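PDB 3JYZ: type IV pilin structural subunit from Pseudomonas aeruginosa, which probably polymerises into type IV pili, the retractable surface filaments that serve twitching motility and attachment in this bacterium. Local coordinates for residues C119-S123 with A136-Q142; V7-S12 with E143-A147; G29-T33 with V107-R112; P20-M24 with A39-W43; S54-V60 with I72-Q78. The contacts are given in a common frame with arbitrary orientation. Residues are numbered along the deposited sequence.

Contact 1 (C119-S123 with A136-Q142); sequences CTSAS and AAGSVPQ
T120, at the end of strand 114-120, points its hydroxyl end-on at the A136 carbonyl oxygen: with chi1 at p, OG1 donates to A136 O at 2.8 Å. The contact lies within the disulfide-bounded D-region of type IV pilins, since C119 is bonded to C149 and the chain between them loops back past its own start. Segment 136-142 is extended (A136 -65/159, A137 -93/140), bends at S139 (-137/-9) and begins a 3-10 turn at Q142. The CA atoms of S121 and G138 lie 4.0 Å apart, those of A122 and S139 4.3 Å. G138 packs its CA 3.8 Å from T120 O, so close that a CB there would clash with this oxygen; its N gives a weak bond to S121 O (3.0 Å). A122 N donates almost straight to V140 O (3.0 Å, 166°), and A122 CA approaches G138 O at 3.5 Å. S121 (chi1 p) forms an ST turn, OG accepting from S123 N at 3.1 Å, and this OG is also hydrogen-bonded to C149 O, close to the chain terminus. S123 OG is hydrogen-bonded to the R150 carboxylate and lies 3.2 Å from Q142 CB.

Contact 2 (V7-S12 with E143-A147); sequences VRTRVS and EFAPA. With SO4 (sulfate ion), chain B.
Segment 143-147 leaves a 3-10 turn and runs past one flank of helical residues 7-12, nearest at R8 and F144 (CA-CA 5.0 Å). E143 offers its carbonyl: R8, with chi1 m and chi2 and chi3 t, donates to E143 O from NE (2.9 Å) and NH2 (3.0 Å). F144 (phi/psi -108/4, chi1 m) sets its ring beside V7, CD1 to V7 CG1 at 3.6 Å. F144 O touches R8 CA (3.6 Å) and V11 CG2 (3.5 Å) but has no hydrogen-bond partner. A145 turns to an extended backbone (-104/143), its O 3.6 Å from R8 CD. P146 follows, also extended, CD resting 3.7 Å from V11 CG1 and CB 3.6 Å from S12 OG. At A147, N gives a weak bond to sulfate O3 (3.0 Å), while R8 NH1 binds sulfate O1 (3.2 Å); R150 also binds this ion, probably a crystallisation additive. The whole joins the C-terminal D-region to the N-terminal helix that forms the spine of the type IV pilin fold.

Contact 3 (G29-T33 with V107-R112); sequences GSAST and VAAGTR
A single arginine makes the one hydrogen bond of this surface contact, reaching back from beyond a helix end: R112 NH1 donates to A31 O at 3.2 Å (153°), the acceptor lying near the guanidinium plane. Its chi1 is m, chi2 is off-rotamer at -34° and chi3 is t, a bent start followed by an extended end. Segment 107-112 begins as the last turn of helix 103-109. G110 leaves it with positive phi (75/22), N bonded to V107 O at 3.1 Å, in a Schellman motif; T111 and R112 then run extended. V107 (chi1 t) points at the other segment and contributes the largest covered area, with CG2 3.5 Å from S30 O and CG1 4.0 Å from A31 C. Residues 29-32 form the short loop between the N-terminal helix 4-28 of the pilin fold and helix 33-49, which T33 begins, so the contact sets this helix-helix connection against the short helix that precedes strand 114-120. S30 (-130/7) and A31 (-82/-22) curl round V107; S32 (-167/164, chi1 p) is extended and is the N-cap of helix 33-49, its OG accepting from D35 N. In the register S32 faces V107 (CA-CA 5.2 Å) and T33 faces A108 (5.5 Å). T33, helical with chi1 m, brings OG1 to 3.6 Å from A108 CA and 3.7 Å from A108 CB.

Contact 4 (P20-M24 with A39-W43); sequences PAKLM and ATTTW
Helical segments 20-24 and 39-43 run nearly antiparallel, their N-to-C directions 150° apart (signed crossing angle 150°) and their axes 10.8 Å apart at closest approach. Side chains fill this wide gap. The main bump is W43 (chi1 t, chi2 -95°), whose indole is thrust across onto the flank of the other helix at P20 and A21. The methyl of A21 sits over the face of the six-membered ring, CB 3.4 Å from its centroid and 5° off the normal, a CH-pi contact; W43 CZ2 is 3.6 Å from A21 CB. The same ring reaches the backbone, W43 CZ3 lying 3.4 Å from A21 N and 3.7 Å from P20 C, where helix 4-28 is kinked. The second bump comes from the opposite helix: M24, here selenomethionine with chi1 and chi2 t and chi3 m, enters the hollow bordered by A39, T42 and W43. M24 SE lies 3.8 Å from A39 O and 4.0 Å from W43 CB, and M24 CE 4.0 Å from T42 CG2. The small A39 leaves room, its CB 4.4 Å from M24 CG. The register pairs A21 with W43 (CA-CA 6.9 Å) and M24 with A39 (7.0 Å). Such packing of the N-terminal helix against a helix of the alpha-beta loop belongs to the type IV pilin head domain.

Contact 5 (S54-V60 with I72-Q78); sequences SKYVTSV and ITYVADQ
V57, V60, I72 and Y74 form an apolar patch on one face of the hairpin: V57 CG1 lies 4.0 Å from I72 CG2, V57 CG2 3.9 Å from Y74 CE1, and V60 CG1 4.4 Å from I72 CG1. L15 and L17 of helix 4-28 cover the patch, where Y74 OH is hydrogen-bonded to V11 O. Beneath, V57-Y74 (CA-CA 4.3 Å) and V60-I72 (4.5 Å) are non-hydrogen-bonded antiparallel pairs, and S59-T73 (5.3 Å) is hydrogen-bonded. V75 N donates to Y56 O (2.9 Å) and T73 N to S59 O (2.9 Å). T58 is nearly helical (-72/-46), so T58 N (2.7 Å) and, weakly, S59 N (3.3 Å) share T73 O. On the other face one water joins S59 OG (2.7 Å) and T73 OG1 (2.8 Å). At the outer end S54 OG accepts from Y56 N (3.2 Å), and K55 CE lies 3.3 Å from Q78 OE1. This is a classic beta bulge in the antiparallel hairpin that edges the pilin sheet.

Overall arrangement
Contacts 1 and 2 share the C-terminal region: their centres are 11 Å apart, and A145 CB packs 4.0 Å from both V140 CG1 and S121 CB. Contact 2 meets contact 5 through V11 O and Y74 OH, 2.7 Å apart, which ties the N-terminal helix to the hairpin. Contact 5 in turn reaches contact 4, W43 NE1 lying 2.8 Å from V60 O, and contact 4 touches contact 3 where G29 CA packs 3.7 Å from A39 CB. This chain of contacts spans the molecule, the centres of contacts 2 and 3 lying 32 Å apart on opposite sides of the chain's centre. The sulfate sits at the contact 2 end.

Contact 1 (C119-S123 with A136-Q142)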
# COMPACT_ATOMS: atom_id res chain seq x y z
N CYS A 119 1.40 -5.34 -3.80
CA CYS A 119 2.48 -4.58 -3.18
C CYS A 119 3.64 -4.48 -4.15
O CYS A 119 4.06 -5.49 -4.71
CB CYS A 119 2.96 -5.25 -1.90
SG CYS A 119 4.29 -4.30 -1.09
N THR A 120 4.14 -3.26 -4.38
CA THR A 120 5.27 -3.07 -5.24
C THR A 120 6.42 -2.27 -4.54
O THR A 120 6.18 -1.40 -3.79
CB THR A 120 4.89 -2.38 -6.57
OG1 THR A 120 4.19 -1.19 -6.27
CG2 THR A 120 4.03 -3.28 -7.42
N SER A 121 7.63 -2.66 -4.83
CA SER A 121 8.83 -1.99 -4.38
C SER A 121 9.50 -1.42 -5.64
O SER A 121 8.87 -1.14 -6.57
CB SER A 121 9.75 -3.01 -3.71
OG SER A 121 10.15 -3.96 -4.65
N ALA A 122 10.80 -1.31 -5.62
CA ALA A 122 11.46 -1.00 -6.87
C ALA A 122 11.18 -2.04 -7.99
O ALA A 122 11.38 -1.76 -9.14
CB ALA A 122 12.98 -0.89 -6.61
N SER A 123 10.77 -3.23 -7.59
CA SER A 123 10.33 -4.24 -8.54
C SER A 123 8.89 -4.70 -8.25
O SER A 123 8.35 -4.45 -7.24
CB SER A 123 11.28 -5.42 -8.64
OG SER A 123 11.56 -5.94 -7.41
N ALA A 136 1.78 1.61 -9.68
CA ALA A 136 2.93 2.50 -9.58
C ALA A 136 4.09 1.75 -8.92
O ALA A 136 3.90 0.76 -8.23
CB ALA A 136 2.59 3.74 -8.78
N ALA A 137 5.31 2.25 -9.14
CA ALA A 137 6.47 1.60 -8.56
C ALA A 137 6.83 2.21 -7.21
O ALA A 137 6.74 3.42 -7.02
CB ALA A 137 7.66 1.70 -9.51
N GLY A 138 7.23 1.37 -6.27
CA GLY A 138 7.83 1.83 -5.03
C GLY A 138 9.33 2.03 -5.23
O GLY A 138 9.81 2.08 -6.37
N SER A 139 10.07 2.12 -4.13
CA SER A 139 11.50 2.43 -4.20
C SER A 139 12.41 1.60 -3.28
O SER A 139 13.63 1.67 -3.38
CB SER A 139 11.73 3.94 -3.98
OG SER A 139 11.33 4.35 -2.69
N VAL A 140 11.83 0.81 -2.38
CA VAL A 140 12.66 -0.11 -1.60
C VAL A 140 13.37 -1.07 -2.57
O VAL A 140 12.72 -1.70 -3.41
CB VAL A 140 11.80 -0.91 -0.60
CG1 VAL A 140 12.59 -2.07 -0.01
CG2 VAL A 140 11.27 0.01 0.52
N PRO A 141 14.71 -1.18 -2.49
CA PRO A 141 15.39 -2.11 -3.41
C PRO A 141 14.89 -3.53 -3.17
O PRO A 141 14.59 -3.90 -2.03
CB PRO A 141 16.86 -2.00 -2.99
CG PRO A 141 16.97 -0.59 -2.41
CD PRO A 141 15.66 -0.39 -1.69
N GLN A 142 14.80 -4.32 -4.24
CA GLN A 142 14.15 -5.62 -4.14
C GLN A 142 14.79 -6.53 -3.09
O GLN A 142 14.09 -7.29 -2.43
CB GLN A 142 14.10 -6.30 -5.52
CG GLN A 142 15.46 -6.69 -6.01
CD GLN A 142 15.51 -7.02 -7.49
OE1 GLN A 142 14.49 -7.23 -8.15
NE2 GLN A 142 16.73 -7.07 -8.01

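Contact 2 (V7-S12 with E143-A147)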
# COMPACT_ATOMS: atom_id res chain seq x y z
N VAL A 7 16.65 -6.14 7.58
CA VAL A 7 15.99 -5.04 6.89
C VAL A 7 14.59 -5.44 6.41
O VAL A 7 13.62 -4.71 6.63
CB VAL A 7 16.84 -4.52 5.71
CG1 VAL A 7 16.08 -3.47 4.93
CG2 VAL A 7 18.17 -3.97 6.20
N ARG A 8 14.48 -6.61 5.77
CA ARG A 8 13.18 -7.10 5.30
C ARG A 8 12.19 -7.25 6.43
O ARG A 8 10.99 -7.03 6.26
CB ARG A 8 13.32 -8.47 4.65
CG ARG A 8 13.80 -8.42 3.24
CD ARG A 8 13.95 -9.81 2.67
NE ARG A 8 15.00 -9.80 1.68
CZ ARG A 8 15.45 -10.89 1.06
NH1 ARG A 8 14.94 -12.09 1.34
NH2 ARG A 8 16.43 -10.78 0.18
N THR A 9 12.68 -7.70 7.58
CA THR A 9 11.81 -7.94 8.71
C THR A 9 11.26 -6.60 9.19
O THR A 9 10.08 -6.50 9.54
CB THR A 9 12.54 -8.73 9.81
OG1 THR A 9 12.09 -10.09 9.78
CG2 THR A 9 12.25 -8.14 11.17
N ARG A 10 12.07 -5.57 9.15
CA ARG A 10 11.60 -4.24 9.52
C ARG A 10 10.64 -3.65 8.49
O ARG A 10 9.65 -3.01 8.84
CB ARG A 10 12.79 -3.31 9.81
CG ARG A 10 13.56 -3.75 11.04
CD ARG A 10 14.89 -3.05 11.20
NE ARG A 10 15.64 -3.62 12.31
CZ ARG A 10 16.87 -3.26 12.66
NH1 ARG A 10 17.50 -2.31 11.98
NH2 ARG A 10 17.47 -3.85 13.69
N VAL A 11 10.91 -3.91 7.21
CA VAL A 11 9.98 -3.51 6.15
C VAL A 11 8.64 -4.24 6.31
O VAL A 11 7.58 -3.64 6.12
CB VAL A 11 10.60 -3.74 4.74
CG1 VAL A 11 9.56 -3.47 3.66
CG2 VAL A 11 11.82 -2.85 4.54
N SER A 12 8.68 -5.51 6.69
CA SER A 12 7.44 -6.25 6.95
C SER A 12 6.58 -5.61 8.04
O SER A 12 5.35 -5.65 7.96
CB SER A 12 7.73 -7.71 7.29
OG SER A 12 8.08 -8.43 6.12
N GLU A 143 16.11 -6.45 -2.92
CA GLU A 143 16.75 -7.35 -1.96
C GLU A 143 16.36 -7.04 -0.51
O GLU A 143 16.62 -7.84 0.39
CB GLU A 143 18.28 -7.35 -2.15
CG GLU A 143 18.98 -6.04 -1.75
CD GLU A 143 19.16 -5.07 -2.91
OE1 GLU A 143 18.41 -5.15 -3.90
OE2 GLU A 143 20.07 -4.21 -2.83
N PHE A 144 15.74 -5.88 -0.28
CA PHE A 144 15.33 -5.46 1.05
C PHE A 144 13.82 -5.55 1.25
O PHE A 144 13.29 -5.14 2.29
CB PHE A 144 15.78 -4.01 1.29
CG PHE A 144 17.27 -3.83 1.34
CD1 PHE A 144 18.06 -4.63 2.15
CD2 PHE A 144 17.88 -2.83 0.60
CE1 PHE A 144 19.43 -4.45 2.20
CE2 PHE A 144 19.25 -2.65 0.64
CZ PHE A 144 20.02 -3.45 1.44
N ALA A 145 13.13 -6.06 0.24
CA ALA A 145 11.68 -6.18 0.31
C ALA A 145 11.25 -7.61 0.56
O ALA A 145 11.86 -8.54 0.03
CB ALA A 145 11.06 -5.67 -0.97
N PRO A 146 10.19 -7.81 1.36
CA PRO A 146 9.68 -9.17 1.53
C PRO A 146 9.06 -9.67 0.23
O PRO A 146 8.75 -8.87 -0.65
CB PRO A 146 8.61 -9.01 2.62
CG PRO A 146 8.14 -7.60 2.48
CD PRO A 146 9.35 -6.80 2.04
N ALA A 147 8.87 -10.98 0.12
CA ALA A 147 8.44 -11.60 -1.13
C ALA A 147 7.23 -10.96 -1.85
O ALA A 147 7.24 -10.81 -3.08
CB ALA A 147 8.19 -13.10 -0.90
S SO4 B . 11.36 -13.59 1.95
O1 SO4 B . 12.59 -13.56 2.99
O2 SO4 B . 10.36 -14.33 2.61
O3 SO4 B . 11.08 -12.25 1.68
O4 SO4 B . 11.91 -14.34 0.83

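Contact 3 (G29-T33 with V107-R112)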
# COMPACT_ATOMS: atom_id res chain seq x y z
N GLY A 29 -14.76 2.43 2.76
CA GLY A 29 -14.21 3.17 1.64
C GLY A 29 -14.44 2.60 0.26
O GLY A 29 -13.82 3.05 -0.70
N SER A 30 -15.34 1.63 0.14
CA SER A 30 -15.54 1.01 -1.16
C SER A 30 -16.96 0.88 -1.70
O SER A 30 -17.17 0.26 -2.75
CB SER A 30 -14.88 -0.38 -1.08
OG SER A 30 -15.33 -1.08 0.06
N ALA A 31 -17.94 1.48 -1.03
CA ALA A 31 -19.32 1.40 -1.50
C ALA A 31 -19.59 2.43 -2.60
O ALA A 31 -20.50 2.27 -3.40
CB ALA A 31 -20.30 1.58 -0.35
N SER A 32 -18.77 3.48 -2.63
CA SER A 32 -18.96 4.59 -3.57
C SER A 32 -17.72 5.47 -3.60
O SER A 32 -16.89 5.40 -2.69
CB SER A 32 -20.15 5.44 -3.15
OG SER A 32 -19.84 6.16 -1.96
N THR A 33 -17.61 6.31 -4.62
CA THR A 33 -16.52 7.26 -4.72
C THR A 33 -16.54 8.21 -3.53
O THR A 33 -15.48 8.54 -2.98
CB THR A 33 -16.60 8.08 -6.02
OG1 THR A 33 -16.35 7.20 -7.13
CG2 THR A 33 -15.54 9.18 -6.03
N VAL A 107 -15.21 1.27 -7.97
CA VAL A 107 -16.15 1.91 -7.06
C VAL A 107 -17.01 2.93 -7.80
O VAL A 107 -18.21 3.05 -7.52
CB VAL A 107 -15.48 2.56 -5.82
CG1 VAL A 107 -16.51 3.31 -4.98
CG2 VAL A 107 -14.74 1.52 -5.00
N ALA A 108 -16.49 3.66 -8.66
CA ALA A 108 -17.25 4.62 -9.47
C ALA A 108 -18.33 3.91 -10.28
O ALA A 108 -19.43 4.44 -10.47
CB ALA A 108 -16.34 5.40 -10.39
N ALA A 109 -18.02 2.70 -10.75
CA ALA A 109 -18.95 1.93 -11.57
C ALA A 109 -19.97 1.14 -10.74
O ALA A 109 -20.92 0.58 -11.29
CB ALA A 109 -18.18 0.98 -12.48
N GLY A 110 -19.76 1.09 -9.43
CA GLY A 110 -20.61 0.30 -8.56
C GLY A 110 -20.35 -1.19 -8.66
O GLY A 110 -21.21 -2.01 -8.31
N THR A 111 -19.16 -1.55 -9.13
CA THR A 111 -18.82 -2.96 -9.31
C THR A 111 -18.62 -3.63 -7.96
O THR A 111 -17.78 -3.20 -7.17
CB THR A 111 -17.54 -3.13 -10.14
OG1 THR A 111 -17.69 -2.45 -11.39
CG2 THR A 111 -17.28 -4.61 -10.41
N ARG A 112 -19.33 -4.70 -7.72
CA ARG A 112 -19.27 -5.34 -6.45
C ARG A 112 -18.25 -6.52 -6.49
O ARG A 112 -18.06 -7.09 -7.46
CB ARG A 112 -20.65 -5.84 -5.98
CG ARG A 112 -21.69 -4.79 -5.59
CD ARG A 112 -21.13 -3.51 -4.93
NE ARG A 112 -22.21 -2.54 -4.72
CZ ARG A 112 -22.08 -1.22 -4.63
NH1 ARG A 112 -20.90 -0.66 -4.65
NH2 ARG A 112 -23.15 -0.48 -4.48

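Contact 4 (P20-M24 with A39-W43)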
# COMPACT_ATOMS: atom_id res chain seq x y z
N PRO A 20 -4.82 -1.89 9.02
CA PRO A 20 -6.07 -1.20 9.36
C PRO A 20 -6.59 -0.27 8.25
O PRO A 20 -7.79 0.02 8.19
CB PRO A 20 -5.69 -0.40 10.62
CG PRO A 20 -4.55 -1.14 11.20
CD PRO A 20 -3.77 -1.66 10.02
N ALA A 21 -5.70 0.20 7.39
CA ALA A 21 -6.13 1.01 6.25
C ALA A 21 -6.87 0.15 5.23
O ALA A 21 -7.89 0.57 4.68
CB ALA A 21 -4.93 1.72 5.60
N LYS A 22 -6.35 -1.04 4.97
CA LYS A 22 -7.04 -1.99 4.09
C LYS A 22 -8.42 -2.30 4.64
O LYS A 22 -9.41 -2.35 3.90
CB LYS A 22 -6.24 -3.28 3.95
CG LYS A 22 -4.92 -3.12 3.21
CD LYS A 22 -4.28 -4.49 3.04
CE LYS A 22 -2.99 -4.42 2.25
NZ LYS A 22 -2.41 -5.80 2.13
N LEU A 23 -8.49 -2.52 5.95
CA LEU A 23 -9.76 -2.84 6.60
C LEU A 23 -10.74 -1.68 6.47
O LEU A 23 -11.90 -1.89 6.13
CB LEU A 23 -9.54 -3.18 8.07
CG LEU A 23 -10.78 -3.65 8.84
CD1 LEU A 23 -11.40 -4.88 8.17
CD2 LEU A 23 -10.43 -3.93 10.29
N MSE A 24 -10.27 -0.46 6.73
CA MSE A 24 -11.12 0.72 6.62
C MSE A 24 -11.67 0.89 5.21
O MSE A 24 -12.83 1.23 5.02
CB MSE A 24 -10.38 2.00 7.05
CG MSE A 24 -11.18 3.29 6.77
SE MSE A 24 -10.24 4.92 7.35
CE MSE A 24 -10.09 4.50 9.27
N ALA A 39 -12.99 8.07 3.31
CA ALA A 39 -12.05 7.15 3.94
C ALA A 39 -10.62 7.67 3.81
O ALA A 39 -9.83 7.61 4.75
CB ALA A 39 -12.18 5.76 3.33
N THR A 40 -10.29 8.19 2.63
CA THR A 40 -8.99 8.81 2.40
C THR A 40 -8.75 9.95 3.40
O THR A 40 -7.68 10.03 4.02
CB THR A 40 -8.89 9.34 0.96
OG1 THR A 40 -9.01 8.23 0.05
CG2 THR A 40 -7.57 10.06 0.71
N THR A 41 -9.73 10.82 3.56
CA THR A 41 -9.58 11.92 4.50
C THR A 41 -9.43 11.44 5.93
O THR A 41 -8.56 11.90 6.67
CB THR A 41 -10.78 12.87 4.38
OG1 THR A 41 -10.77 13.46 3.08
CG2 THR A 41 -10.70 13.97 5.43
N THR A 42 -10.28 10.49 6.33
CA THR A 42 -10.25 9.95 7.69
C THR A 42 -8.90 9.30 8.00
O THR A 42 -8.28 9.59 9.02
CB THR A 42 -11.36 8.91 7.87
OG1 THR A 42 -12.62 9.54 7.64
CG2 THR A 42 -11.33 8.31 9.27
N TRP A 43 -8.45 8.43 7.10
CA TRP A 43 -7.18 7.74 7.32
C TRP A 43 -6.01 8.72 7.43
O TRP A 43 -5.20 8.65 8.36
CB TRP A 43 -6.89 6.72 6.21
CG TRP A 43 -5.57 6.07 6.47
CD1 TRP A 43 -4.36 6.43 5.95
CD2 TRP A 43 -5.32 5.00 7.37
NE1 TRP A 43 -3.37 5.62 6.47
CE2 TRP A 43 -3.93 4.74 7.35
CE3 TRP A 43 -6.14 4.22 8.20
CZ2 TRP A 43 -3.35 3.73 8.11
CZ3 TRP A 43 -5.56 3.23 8.97
CH2 TRP A 43 -4.18 2.99 8.92

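Contact 5 (S54-V60 with I72-Q78)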
# COMPACT_ATOMS: atom_id res chain seq x y z
N SER A 54 5.76 4.62 13.13
CA SER A 54 6.41 3.79 14.14
C SER A 54 7.88 4.12 14.10
O SER A 54 8.30 5.01 13.37
CB SER A 54 6.20 2.31 13.81
OG SER A 54 6.94 1.96 12.65
N LYS A 55 8.69 3.38 14.80
CA LYS A 55 10.10 3.60 14.72
C LYS A 55 10.65 3.43 13.30
O LYS A 55 11.46 4.11 12.93
CB LYS A 55 10.89 2.66 15.68
CG LYS A 55 12.37 2.82 15.58
CD LYS A 55 13.09 1.95 16.61
CE LYS A 55 14.58 1.95 16.37
NZ LYS A 55 15.36 1.44 17.50
N TYR A 56 10.03 2.62 12.57
CA TYR A 56 10.53 2.23 11.26
C TYR A 56 9.71 2.85 10.14
O TYR A 56 10.24 2.84 9.06
CB TYR A 56 10.54 0.70 11.12
CG TYR A 56 11.47 0.00 12.08
CD1 TYR A 56 12.74 0.51 12.34
CD2 TYR A 56 11.08 -1.16 12.73
CE1 TYR A 56 13.59 -0.13 13.22
CE2 TYR A 56 11.93 -1.80 13.61
CZ TYR A 56 13.19 -1.28 13.86
OH TYR A 56 14.04 -1.92 14.73
N VAL A 57 8.56 3.31 10.38
CA VAL A 57 7.67 3.85 9.39
C VAL A 57 7.39 5.33 9.60
O VAL A 57 6.96 5.68 10.61
CB VAL A 57 6.37 3.09 9.35
CG1 VAL A 57 5.43 3.67 8.32
CG2 VAL A 57 6.68 1.68 9.03
N THR A 58 7.74 6.14 8.62
CA THR A 58 7.46 7.57 8.66
C THR A 58 5.97 7.83 8.46
O THR A 58 5.37 8.60 9.21
CB THR A 58 8.25 8.31 7.56
OG1 THR A 58 9.64 8.29 7.90
CG2 THR A 58 7.79 9.76 7.42
N SER A 59 5.38 7.17 7.48
CA SER A 59 4.00 7.47 7.12
C SER A 59 3.38 6.35 6.30
O SER A 59 4.09 5.61 5.60
CB SER A 59 3.93 8.79 6.34
OG SER A 59 4.71 8.73 5.15
N VAL A 60 2.06 6.23 6.41
CA VAL A 60 1.27 5.30 5.61
C VAL A 60 0.12 6.16 5.11
O VAL A 60 -0.80 6.46 5.86
CB VAL A 60 0.72 4.16 6.48
CG1 VAL A 60 -0.12 3.21 5.65
CG2 VAL A 60 1.87 3.42 7.18
N ILE A 72 3.69 3.55 1.70
CA ILE A 72 4.37 3.42 2.97
C ILE A 72 5.78 3.98 2.80
O ILE A 72 6.53 3.53 1.92
CB ILE A 72 4.50 1.97 3.40
CG1 ILE A 72 3.12 1.30 3.44
CG2 ILE A 72 5.19 1.88 4.76
CD1 ILE A 72 3.22 -0.21 3.65
N THR A 73 6.12 4.96 3.63
CA THR A 73 7.45 5.56 3.63
C THR A 73 8.17 5.13 4.89
O THR A 73 7.67 5.31 6.00
CB THR A 73 7.35 7.09 3.57
OG1 THR A 73 6.67 7.48 2.36
CG2 THR A 73 8.74 7.73 3.61
N TYR A 74 9.36 4.55 4.73
CA TYR A 74 10.13 4.04 5.86
C TYR A 74 11.17 5.04 6.35
O TYR A 74 11.64 5.86 5.57
CB TYR A 74 10.82 2.74 5.45
CG TYR A 74 9.83 1.64 5.26
CD1 TYR A 74 9.47 0.83 6.31
CD2 TYR A 74 9.22 1.44 4.03
CE1 TYR A 74 8.54 -0.18 6.16
CE2 TYR A 74 8.28 0.43 3.86
CZ TYR A 74 7.95 -0.38 4.93
OH TYR A 74 7.02 -1.39 4.81
N VAL A 75 11.51 4.96 7.63
CA VAL A 75 12.61 5.76 8.16
C VAL A 75 13.90 5.04 7.76
O VAL A 75 14.29 4.05 8.37
CB VAL A 75 12.52 5.93 9.68
CG1 VAL A 75 13.52 7.00 10.15
CG2 VAL A 75 11.09 6.32 10.10
N ALA A 76 14.52 5.54 6.70
CA ALA A 76 15.64 4.83 6.07
C ALA A 76 16.73 4.44 7.06
O ALA A 76 17.20 3.30 7.05
CB ALA A 76 16.20 5.64 4.92
N ASP A 77 17.14 5.35 7.93
CA ASP A 77 18.27 5.04 8.80
C ASP A 77 17.93 4.19 10.03
O ASP A 77 18.83 3.76 10.77
CB ASP A 77 19.07 6.30 9.15
CG ASP A 77 18.31 7.24 10.07
OD1 ASP A 77 17.19 6.91 10.50
OD2 ASP A 77 18.86 8.33 10.36
N GLN A 78 16.65 3.92 10.26
CA GLN A 78 16.25 2.99 11.31
C GLN A 78 16.06 1.59 10.73
O GLN A 78 16.25 0.58 11.42
CB GLN A 78 14.97 3.45 12.01
CG GLN A 78 15.01 4.86 12.61
CD GLN A 78 16.06 5.02 13.71
OE1 GLN A 78 16.22 4.14 14.56
NE2 GLN A 78 16.76 6.15 13.69
O HOH W 1 3.94 7.65 2.75